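Local coordinates for occlusion-derived virus envelope protein E66 (Autographa californica nucleopolyhedrovirus, PDB 3VSN) that cleaves non-sulfated chondroitin as a polysaccharide lyase of the viral envelope and is essential for oral infection of the insect host, at residues N108-L113 and Y161-S166. Numbering follows the deposited sequence.
Sequences NLINGL and YDEAAS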
ATOM      1  N   ASN A 108     -15.604 -12.436 -33.374  1.00 22.01           N
ATOM      2  CA  ASN A 108     -15.682 -11.044 -32.942  1.00 21.52           C
ATOM      3  C   ASN A 108     -14.315 -10.473 -32.564  1.00 20.66           C
ATOM      4  O   ASN A 108     -14.021  -9.313 -32.855  1.00 20.18           O
ATOM      5  CB  ASN A 108     -16.693 -10.873 -31.805  1.00 22.01           C
ATOM      6  CG  ASN A 108     -18.118 -10.735 -32.311  1.00 22.74           C
ATOM      7  OD1 ASN A 108     -18.361 -10.142 -33.365  1.00 23.06           O
ATOM      8  ND2 ASN A 108     -19.072 -11.281 -31.561  1.00 23.02           N
ATOM      9  N   LEU A 109     -13.480 -11.304 -31.945  1.00 19.89           N
ATOM     10  CA  LEU A 109     -12.127 -10.900 -31.567  1.00 19.40           C
ATOM     11  C   LEU A 109     -11.234 -10.636 -32.785  1.00 19.33           C
ATOM     12  O   LEU A 109     -10.620  -9.571 -32.879  1.00 18.97           O
ATOM     13  CB  LEU A 109     -11.489 -11.922 -30.615  1.00 18.96           C
ATOM     14  CG  LEU A 109     -12.064 -11.994 -29.192  1.00 18.72           C
ATOM     15  CD1 LEU A 109     -11.441 -13.144 -28.414  1.00 18.49           C
ATOM     16  CD2 LEU A 109     -11.892 -10.678 -28.438  1.00 18.35           C
ATOM     17  N   ILE A 110     -11.172 -11.586 -33.719  1.00 19.38           N
ATOM     18  CA  ILE A 110     -10.370 -11.386 -34.932  1.00 19.82           C
ATOM     19  C   ILE A 110     -10.911 -10.224 -35.784  1.00 20.17           C
ATOM     20  O   ILE A 110     -10.132  -9.439 -36.332  1.00 20.07           O
ATOM     21  CB  ILE A 110     -10.163 -12.693 -35.748  1.00 19.67           C
ATOM     22  CG1 ILE A 110      -9.071 -12.510 -36.813  1.00 19.76           C
ATOM     23  CG2 ILE A 110     -11.460 -13.176 -36.385  1.00 19.69           C
ATOM     24  CD1 ILE A 110      -7.679 -12.302 -36.254  1.00 19.80           C
ATOM     25  N   ASN A 111     -12.239 -10.103 -35.855  1.00 20.71           N
ATOM     26  CA  ASN A 111     -12.888  -8.989 -36.550  1.00 21.91           C
ATOM     27  C   ASN A 111     -12.521  -7.645 -35.920  1.00 21.95           C
ATOM     28  O   ASN A 111     -12.245  -6.676 -36.628  1.00 22.02           O
ATOM     29  CB  ASN A 111     -14.411  -9.174 -36.570  1.00 22.99           C
ATOM     30  CG  ASN A 111     -15.127  -8.106 -37.382  1.00 23.90           C
ATOM     31  OD1 ASN A 111     -14.754  -7.816 -38.522  1.00 24.32           O
ATOM     32  ND2 ASN A 111     -16.169  -7.519 -36.798  1.00 24.39           N
ATOM     33  N   GLY A 112     -12.512  -7.603 -34.587  1.00 21.58           N
ATOM     34  CA  GLY A 112     -12.089  -6.417 -33.844  1.00 21.27           C
ATOM     35  C   GLY A 112     -10.664  -6.007 -34.161  1.00 21.10           C
ATOM     36  O   GLY A 112     -10.375  -4.817 -34.317  1.00 21.50           O
ATOM     37  N   LEU A 113      -9.775  -6.993 -34.264  1.00 20.76           N
ATOM     38  CA  LEU A 113      -8.372  -6.743 -34.603  1.00 21.01           C
ATOM     39  C   LEU A 113      -8.228  -6.219 -36.033  1.00 21.26           C
ATOM     40  O   LEU A 113      -7.470  -5.277 -36.276  1.00 21.50           O
ATOM     41  CB  LEU A 113      -7.520  -8.004 -34.395  1.00 20.67           C
ATOM     42  CG  LEU A 113      -5.994  -7.850 -34.439  1.00 20.57           C
ATOM     43  CD1 LEU A 113      -5.501  -6.867 -33.383  1.00 20.28           C
ATOM     44  CD2 LEU A 113      -5.322  -9.204 -34.264  1.00 20.48           C
ATOM     45  N   TYR A 161      -5.649 -17.990 -36.028  1.00 21.06           N
ATOM     46  CA  TYR A 161      -4.309 -17.808 -35.454  1.00 20.62           C
ATOM     47  C   TYR A 161      -3.286 -17.242 -36.434  1.00 20.73           C
ATOM     48  O   TYR A 161      -2.655 -16.223 -36.145  1.00 20.28           O
ATOM     49  CB  TYR A 161      -3.777 -19.106 -34.837  1.00 20.25           C
ATOM     50  CG  TYR A 161      -2.352 -19.001 -34.324  1.00 20.19           C
ATOM     51  CD1 TYR A 161      -2.026 -18.145 -33.266  1.00 20.01           C
ATOM     52  CD2 TYR A 161      -1.327 -19.756 -34.896  1.00 20.11           C
ATOM     53  CE1 TYR A 161      -0.727 -18.047 -32.792  1.00 19.90           C
ATOM     54  CE2 TYR A 161      -0.024 -19.665 -34.428  1.00 20.28           C
ATOM     55  CZ  TYR A 161       0.270 -18.809 -33.375  1.00 20.25           C
ATOM     56  OH  TYR A 161       1.561 -18.715 -32.907  1.00 19.85           O
ATOM     57  N   ASP A 162      -3.127 -17.896 -37.584  1.00 20.37           N
ATOM     58  CA  ASP A 162      -2.132 -17.469 -38.567  1.00 20.71           C
ATOM     59  C   ASP A 162      -2.334 -16.016 -39.011  1.00 19.86           C
ATOM     60  O   ASP A 162      -1.362 -15.274 -39.143  1.00 19.84           O
ATOM     61  CB  ASP A 162      -2.082 -18.425 -39.766  1.00 21.74           C
ATOM     62  CG  ASP A 162      -1.396 -19.747 -39.437  1.00 22.90           C
ATOM     63  OD1 ASP A 162      -0.656 -19.825 -38.430  1.00 23.68           O
ATOM     64  OD2 ASP A 162      -1.593 -20.718 -40.197  1.00 23.75           O
ATOM     65  N   GLU A 163      -3.585 -15.604 -39.208  1.00 19.15           N
ATOM     66  CA  GLU A 163      -3.872 -14.203 -39.536  1.00 18.74           C
ATOM     67  C   GLU A 163      -3.532 -13.253 -38.378  1.00 18.05           C
ATOM     68  O   GLU A 163      -2.910 -12.204 -38.594  1.00 17.39           O
ATOM     69  CB  GLU A 163      -5.328 -14.002 -39.969  1.00 19.45           C
ATOM     70  CG  GLU A 163      -5.641 -12.557 -40.350  1.00 20.15           C
ATOM     71  CD  GLU A 163      -7.096 -12.317 -40.704  1.00 20.76           C
ATOM     72  OE1 GLU A 163      -7.883 -13.286 -40.759  1.00 21.54           O
ATOM     73  OE2 GLU A 163      -7.456 -11.143 -40.925  1.00 20.93           O
ATOM     74  N   ALA A 164      -3.942 -13.618 -37.163  1.00 17.31           N
ATOM     75  CA  ALA A 164      -3.662 -12.795 -35.983  1.00 17.16           C
ATOM     76  C   ALA A 164      -2.158 -12.624 -35.780  1.00 16.79           C
ATOM     77  O   ALA A 164      -1.682 -11.514 -35.530  1.00 16.47           O
ATOM     78  CB  ALA A 164      -4.319 -13.384 -34.739  1.00 16.89           C
ATOM     79  N   ALA A 165      -1.415 -13.723 -35.911  1.00 16.92           N
ATOM     80  CA  ALA A 165       0.044 -13.690 -35.800  1.00 17.19           C
ATOM     81  C   ALA A 165       0.688 -12.805 -36.866  1.00 17.39           C
ATOM     82  O   ALA A 165       1.620 -12.058 -36.570  1.00 17.40           O
ATOM     83  CB  ALA A 165       0.623 -15.097 -35.853  1.00 17.30           C
ATOM     84  N   SER A 166       0.190 -12.890 -38.100  1.00 17.58           N
ATOM     85  CA  SER A 166       0.728 -12.090 -39.207  1.00 17.88           C
ATOM     86  C   SER A 166       0.459 -10.598 -39.020  1.00 17.56           C
ATOM     87  O   SER A 166       1.330  -9.764 -39.283  1.00 17.40           O
ATOM     88  CB  SER A 166       0.171 -12.576 -40.548  1.00 18.24           C
ATOM     89  OG  SER A 166       0.604 -13.903 -40.805  1.00 19.01           O
TER
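In the alpha/alpha toroid of this polysaccharide lyase, helices 103-119 and 161-175 run side by side, and Ile-110 and Leu-113 of the first pack on Ala-164 of the second. The short segments run roughly parallel, at 28°, with their axes 10.8 Å apart. That spacing is a little wider than the usual 9-10 Å of packed helices, and the two branched side chains span it from one side. Ile-110 does so end-on: with CG1 anti to the backbone N (chi1 -167°), its CD1 reaches out to 3.8 Å from Ala-164 CB. A methyl suits Ala-164 because the isoleucine tip also comes down close to its backbone, CD1 lying 4.1 Å from CA. One turn further on, Leu-113 brings CD2 to 4.3 Å from the same Ala-164 CB; its forked end suits a buried place where it also packs on Phe-148 and Ile-151 of helix 138-154. Glu-163, partly exposed, borders this patch. Its long, extended chain carries OE1 to 4.2 Å from Ile-110 CG1, and the same OE1 forms a salt bridge with Arg-114 NH2, which would offset its charge beside the isoleucine. Burial of hydrocarbon thus joins the helices, and a directional charge-charge link is added at the edge.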